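Local coordinates for lipoprotein (Streptococcus pneumoniae, PDB 3CX3) that binds zinc and, as a lipoprotein related to the solute-binding components of ABC transporters, probably delivers the metal for uptake, at residues S16-Y21 against K266-N271; T182-F187 against P257-P262. One frame throughout, in Å; residues are numbered along the deposited sequence.

Contact 1: S16-Y21 against K266-N271; sequences SFYPIY and KTYLEN
Tyr18 and Tyr268 meet ring against ring at an intermediate tilt, with planes 37° apart and centroids separated by 5.7 Å, an oblique pairing. The closest approach is made by Tyr18 CE2, which lies close to the plane of the Tyr268 ring at its edge, 3.3 Å from Tyr268 CD1. In both tyrosines CG is anti to the backbone N, starting each side chain on a course that lets the rings meet between the helix starts. Pro19 adds a second apolar touch, its CB lying 4.0 Å from Tyr268 CE1. In a metal-binding protein of this kind, two lobes, each built round a parallel four-stranded sheet, are spanned by a long helix, here 147-173; helix 268-281 packs on that helix through Tyr268 and Leu269, and the present contact joins its start to the first helix after strand 12-15. At the polar end, Asn271 ND2 gives Tyr18 OH a weak hydrogen bond of 3.4 Å, bent to 133° at the hydrogen, with the amide plane turned 85° from the phenol ring. The same ND2 makes another weak bond, 2.8 Å to Thr267 O, while Asn271 OD1 is engaged by Asn264, so both ends of the amide have partners that limit its rotation. The hydroxyl of Tyr268 is hydrogen-bonded to the carbonyl oxygen of Trp122, a residue that also touches Pro19.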
loop_
_atom_site.group_PDB
_atom_site.type_symbol
_atom_site.label_atom_id
_atom_site.label_comp_id
_atom_site.label_asym_id
_atom_site.label_seq_id
_atom_site.Cartn_x
_atom_site.Cartn_y
_atom_site.Cartn_z
ATOM N N SER A 16 8.918 -3.046 6.381
ATOM C CA SER A 16 8.967 -3.844 5.154
ATOM C C SER A 16 9.062 -2.977 3.918
ATOM O O SER A 16 10.077 -3.028 3.198
ATOM C CB SER A 16 7.849 -4.880 5.060
ATOM O OG SER A 16 6.574 -4.311 5.218
ATOM N N PHE A 17 8.029 -2.161 3.702
ATOM C CA PHE A 17 7.958 -1.272 2.547
ATOM C C PHE A 17 7.247 0.038 2.927
ATOM O O PHE A 17 6.962 0.233 4.106
ATOM C CB PHE A 17 7.395 -2.007 1.314
ATOM C CG PHE A 17 5.897 -2.099 1.257
ATOM C CD1 PHE A 17 5.163 -2.752 2.268
ATOM C CD2 PHE A 17 5.219 -1.593 0.158
ATOM C CE1 PHE A 17 3.759 -2.854 2.198
ATOM C CE2 PHE A 17 3.840 -1.677 0.078
ATOM C CZ PHE A 17 3.097 -2.332 1.111
ATOM N N TYR A 18 6.998 0.926 1.960
ATOM C CA TYR A 18 6.673 2.330 2.250
ATOM C C TYR A 18 5.438 2.651 3.114
ATOM O O TYR A 18 5.553 3.437 4.056
ATOM C CB TYR A 18 6.645 3.200 0.993
ATOM C CG TYR A 18 6.054 4.557 1.287
ATOM C CD1 TYR A 18 6.814 5.530 1.933
ATOM C CD2 TYR A 18 4.727 4.866 0.950
ATOM C CE1 TYR A 18 6.284 6.801 2.213
ATOM C CE2 TYR A 18 4.177 6.130 1.239
ATOM C CZ TYR A 18 4.972 7.087 1.874
ATOM O OH TYR A 18 4.498 8.333 2.180
ATOM N N PRO A 19 4.238 2.131 2.754
ATOM C CA PRO A 19 3.086 2.486 3.594
ATOM C C PRO A 19 3.380 2.182 5.047
ATOM O O PRO A 19 2.852 2.840 5.926
ATOM C CB PRO A 19 1.971 1.572 3.082
ATOM C CG PRO A 19 2.342 1.257 1.675
ATOM C CD PRO A 19 3.849 1.273 1.614
ATOM N N ILE A 20 4.222 1.186 5.286
ATOM C CA ILE A 20 4.601 0.800 6.645
ATOM C C ILE A 20 5.645 1.786 7.194
ATOM O O ILE A 20 5.499 2.307 8.303
ATOM C CB ILE A 20 5.140 -0.653 6.688
ATOM C CG1 ILE A 20 4.007 -1.678 6.636
ATOM C CG2 ILE A 20 5.873 -0.881 7.961
ATOM C CD1 ILE A 20 2.779 -1.232 5.899
ATOM N N TYR A 21 6.697 2.031 6.411
ATOM C CA TYR A 21 7.702 3.028 6.744
ATOM C C TYR A 21 7.036 4.283 7.273
ATOM O O TYR A 21 7.304 4.709 8.401
ATOM C CB TYR A 21 8.527 3.371 5.503
ATOM C CG TYR A 21 9.664 4.332 5.757
ATOM C CD1 TYR A 21 10.677 4.019 6.667
ATOM C CD2 TYR A 21 9.733 5.558 5.079
ATOM C CE1 TYR A 21 11.720 4.896 6.908
ATOM C CE2 TYR A 21 10.776 6.443 5.310
ATOM C CZ TYR A 21 11.770 6.103 6.225
ATOM O OH TYR A 21 12.816 6.970 6.454
ATOM N N LYS A 266 6.494 14.901 1.036
ATOM C CA LYS A 266 5.094 14.634 1.398
ATOM C C LYS A 266 4.851 13.541 2.441
ATOM O O LYS A 266 5.586 12.559 2.522
ATOM C CB LYS A 266 4.263 14.347 0.138
ATOM C CG LYS A 266 4.542 15.280 -1.044
ATOM C CD LYS A 266 3.905 14.755 -2.320
ATOM C CE LYS A 266 2.730 15.613 -2.782
ATOM N NZ LYS A 266 1.725 15.880 -1.717
ATOM N N THR A 267 3.793 13.744 3.226
ATOM C CA THR A 267 3.337 12.829 4.270
ATOM C C THR A 267 2.843 11.547 3.581
ATOM O O THR A 267 2.976 11.430 2.369
ATOM C CB THR A 267 2.217 13.540 5.110
ATOM O OG1 THR A 267 2.469 13.395 6.510
ATOM C CG2 THR A 267 0.855 13.006 4.812
ATOM N N TYR A 268 2.301 10.576 4.315
ATOM C CA TYR A 268 1.675 9.429 3.637
ATOM C C TYR A 268 0.354 9.860 3.016
ATOM O O TYR A 268 0.146 9.709 1.807
ATOM C CB TYR A 268 1.450 8.236 4.567
ATOM C CG TYR A 268 0.705 7.120 3.876
ATOM C CD1 TYR A 268 1.348 6.297 2.964
ATOM C CD2 TYR A 268 -0.645 6.905 4.110
ATOM C CE1 TYR A 268 0.672 5.292 2.304
ATOM C CE2 TYR A 268 -1.330 5.884 3.454
ATOM C CZ TYR A 268 -0.658 5.086 2.555
ATOM O OH TYR A 268 -1.315 4.090 1.889
ATOM N N LEU A 269 -0.524 10.412 3.852
ATOM C CA LEU A 269 -1.836 10.868 3.429
ATOM C C LEU A 269 -1.784 11.933 2.333
ATOM O O LEU A 269 -2.657 11.978 1.457
ATOM C CB LEU A 269 -2.643 11.341 4.628
ATOM C CG LEU A 269 -3.210 10.175 5.443
ATOM C CD1 LEU A 269 -3.942 10.675 6.676
ATOM C CD2 LEU A 269 -4.125 9.285 4.588
ATOM N N GLU A 270 -0.750 12.766 2.375
ATOM C CA GLU A 270 -0.470 13.728 1.321
ATOM C C GLU A 270 -0.210 13.058 -0.036
ATOM O O GLU A 270 -0.676 13.564 -1.061
ATOM C CB GLU A 270 0.682 14.645 1.734
ATOM C CG GLU A 270 0.270 15.629 2.821
ATOM C CD GLU A 270 1.373 16.551 3.291
ATOM O OE1 GLU A 270 1.044 17.465 4.076
ATOM O OE2 GLU A 270 2.553 16.379 2.898
ATOM N N ASN A 271 0.511 11.925 -0.041
ATOM C CA ASN A 271 0.723 11.121 -1.264
ATOM C C ASN A 271 -0.514 10.328 -1.718
ATOM O O ASN A 271 -0.783 10.204 -2.933
ATOM C CB ASN A 271 1.888 10.135 -1.097
ATOM C CG ASN A 271 3.251 10.787 -1.215
ATOM O OD1 ASN A 271 3.638 11.297 -2.271
ATOM N ND2 ASN A 271 4.011 10.723 -0.133
#

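Contact 2: T182-F187 against P257-P262; sequences TQHTAF and PLESDP. With ZN (zinc ion), chain E.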
loop_
_atom_site.group_PDB
_atom_site.type_symbol
_atom_site.label_atom_id
_atom_site.label_comp_id
_atom_site.label_asym_id
_atom_site.label_seq_id
_atom_site.Cartn_x
_atom_site.Cartn_y
_atom_site.Cartn_z
ATOM N N THR A 182 -5.760 0.291 -14.334
ATOM C CA THR A 182 -4.497 0.520 -13.642
ATOM C C THR A 182 -3.532 -0.583 -13.994
ATOM O O THR A 182 -3.942 -1.646 -14.481
ATOM C CB THR A 182 -4.661 0.501 -12.101
ATOM O OG1 THR A 182 -4.903 -0.841 -11.667
ATOM C CG2 THR A 182 -5.779 1.404 -11.636
ATOM N N GLN A 183 -2.255 -0.345 -13.706
ATOM C CA GLN A 183 -1.198 -1.231 -14.153
ATOM C C GLN A 183 -1.217 -2.622 -13.515
ATOM O O GLN A 183 -1.074 -3.627 -14.230
ATOM C CB GLN A 183 0.163 -0.574 -13.998
ATOM C CG GLN A 183 1.214 -1.381 -14.679
ATOM C CD GLN A 183 2.563 -0.726 -14.640
ATOM O OE1 GLN A 183 2.815 0.269 -15.333
ATOM N NE2 GLN A 183 3.453 -1.294 -13.843
ATOM N N HIS A 184 -1.361 -2.689 -12.188
ATOM C CA HIS A 184 -1.820 -3.936 -11.558
ATOM C C HIS A 184 -3.018 -3.738 -10.643
ATOM O O HIS A 184 -3.454 -2.616 -10.442
ATOM C CB HIS A 184 -0.686 -4.705 -10.906
ATOM C CG HIS A 184 -0.278 -4.213 -9.553
ATOM N ND1 HIS A 184 0.508 -3.090 -9.368
ATOM C CD2 HIS A 184 -0.472 -4.749 -8.322
ATOM C CE1 HIS A 184 0.747 -2.940 -8.077
ATOM N NE2 HIS A 184 0.158 -3.926 -7.420
ATOM N N THR A 185 -3.564 -4.831 -10.125
ATOM C CA THR A 185 -4.784 -4.748 -9.326
ATOM C C THR A 185 -4.489 -4.230 -7.907
ATOM O O THR A 185 -4.424 -5.026 -6.956
ATOM C CB THR A 185 -5.541 -6.118 -9.233
ATOM O OG1 THR A 185 -5.671 -6.701 -10.537
ATOM C CG2 THR A 185 -6.917 -5.940 -8.612
ATOM N N ALA A 186 -4.354 -2.910 -7.770
ATOM C CA ALA A 186 -4.043 -2.340 -6.481
ATOM C C ALA A 186 -5.137 -1.482 -5.827
ATOM O O ALA A 186 -5.151 -1.321 -4.620
ATOM C CB ALA A 186 -2.738 -1.565 -6.561
ATOM N N PHE A 187 -6.045 -0.939 -6.632
ATOM C CA PHE A 187 -6.962 0.107 -6.201
ATOM C C PHE A 187 -8.353 -0.386 -5.854
ATOM O O PHE A 187 -9.298 0.399 -5.781
ATOM C CB PHE A 187 -6.991 1.194 -7.268
ATOM C CG PHE A 187 -5.652 1.851 -7.452
ATOM C CD1 PHE A 187 -5.322 2.990 -6.733
ATOM C CD2 PHE A 187 -4.699 1.290 -8.294
ATOM C CE1 PHE A 187 -4.066 3.574 -6.870
ATOM C CE2 PHE A 187 -3.455 1.873 -8.436
ATOM C CZ PHE A 187 -3.142 3.018 -7.708
ATOM N N PRO A 257 0.429 3.329 -6.457
ATOM C CA PRO A 257 -0.168 2.432 -5.473
ATOM C C PRO A 257 0.630 2.459 -4.152
ATOM O O PRO A 257 0.320 1.682 -3.220
ATOM C CB PRO A 257 -0.075 1.068 -6.150
ATOM C CG PRO A 257 1.097 1.124 -7.065
ATOM C CD PRO A 257 1.352 2.617 -7.377
ATOM N N LEU A 258 1.629 3.353 -4.092
ATOM C CA LEU A 258 2.486 3.592 -2.924
ATOM C C LEU A 258 3.322 2.410 -2.438
ATOM O O LEU A 258 3.755 2.361 -1.298
ATOM C CB LEU A 258 1.708 4.228 -1.774
ATOM C CG LEU A 258 0.808 5.412 -2.132
ATOM C CD1 LEU A 258 -0.164 5.712 -0.981
ATOM C CD2 LEU A 258 1.574 6.668 -2.532
ATOM N N GLU A 259 3.578 1.475 -3.332
ATOM C CA GLU A 259 4.404 0.327 -3.026
ATOM C C GLU A 259 5.896 0.670 -2.977
ATOM O O GLU A 259 6.630 0.154 -2.129
ATOM C CB GLU A 259 4.108 -0.781 -4.022
ATOM C CG GLU A 259 2.807 -1.514 -3.741
ATOM C CD GLU A 259 2.310 -2.242 -4.950
ATOM O OE1 GLU A 259 3.152 -2.713 -5.736
ATOM O OE2 GLU A 259 1.080 -2.315 -5.134
ATOM N N SER A 260 6.335 1.521 -3.905
ATOM C CA SER A 260 7.607 2.227 -3.782
ATOM C C SER A 260 7.332 3.524 -3.035
ATOM O O SER A 260 6.173 3.933 -2.864
ATOM C CB SER A 260 8.168 2.568 -5.163
ATOM O OG SER A 260 8.350 1.403 -5.952
ATOM N N ASP A 261 8.391 4.174 -2.580
ATOM C CA ASP A 261 8.248 5.514 -2.042
ATOM C C ASP A 261 8.718 6.531 -3.063
ATOM O O ASP A 261 9.756 6.334 -3.696
ATOM C CB ASP A 261 8.966 5.682 -0.707
ATOM C CG ASP A 261 10.399 5.255 -0.760
ATOM O OD1 ASP A 261 10.660 4.082 -1.121
ATOM O OD2 ASP A 261 11.265 6.092 -0.418
ATOM N N PRO A 262 7.935 7.612 -3.244
ATOM C CA PRO A 262 8.176 8.650 -4.258
ATOM C C PRO A 262 9.276 9.628 -3.843
ATOM O O PRO A 262 9.462 10.677 -4.475
ATOM C CB PRO A 262 6.826 9.389 -4.312
ATOM C CG PRO A 262 5.853 8.555 -3.463
ATOM C CD PRO A 262 6.711 7.883 -2.470
HETATM ZN ZN ZN E . 0.396 -4.261 -5.379
#
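His184 places CG between its backbone N and carbonyl carbon (chi1 80°), whereas Glu259 has CG anti to the carbonyl carbon (chi1 -77°) and runs on extended; from these starting directions the two side chains reach toward each other, and imidazole and carboxylate meet tip to tip. A zinc ion joins them: His184 NE2 and Glu259 OE2 each bind it at 2.1 Å. The two ligand atoms are themselves 2.9 Å apart, a separation set by the shared metal and not by a hydrogen bond. Glu259 OE2 lies at the edge of the imidazole, near its plane, although the carboxylate plane is turned 66° from the ring. Glu259 OE1 stays 3.2 Å from the zinc, which leaves OE2 as the bonded oxygen. His44 and His120 complete a three-histidine, one-glutamate site, consistent with the interlobe metal site of the zinc-binding cluster of solute-binding proteins. Behind the imidazole, His184 ND1 is hydrogen-bonded to Glu233, a second-shell carboxylate that fixes the rotation of the ring and may make NE2 a stronger donor to zinc.

Ala186 CB lies over one face of the imidazole, offset toward the rim, and is also 3.8 Å from Pro257 CB. Ala186 and Pro257 thus form an apolar flank beside the site, backed by Phe187, whose CZ is 3.8 Å from Pro257 CA. One loop follows strand 180-182 and leads into helix 188-193; the other follows strand 252-254 of the same parallel sheet and runs toward helix 268-281, with Leu258 packed against that helix and against Tyr18 of helix 18-28.

Both contacts are buried, their centres 12 Å apart, yet they illustrate how chemistry follows place. Contact 1 joins the starts of two helices through aromatic and proline surfaces with one weak polar bond, whereas contact 2 brings together two loops of one sheet, with zinc bonds supplemented by apolar packing. They share no segment but touch directly through 257-262, which serves as the intermediary: Pro19 CD comes within 3.1 Å of Leu258 O, Phe17 packs against the backbone of Glu259, and Tyr268 CE1 meets Leu258 CD1. The loop carrying the glutamate ligand thus rests on residues of contact 1. Along the sequence, both segments of contact 2 fall between those of contact 1.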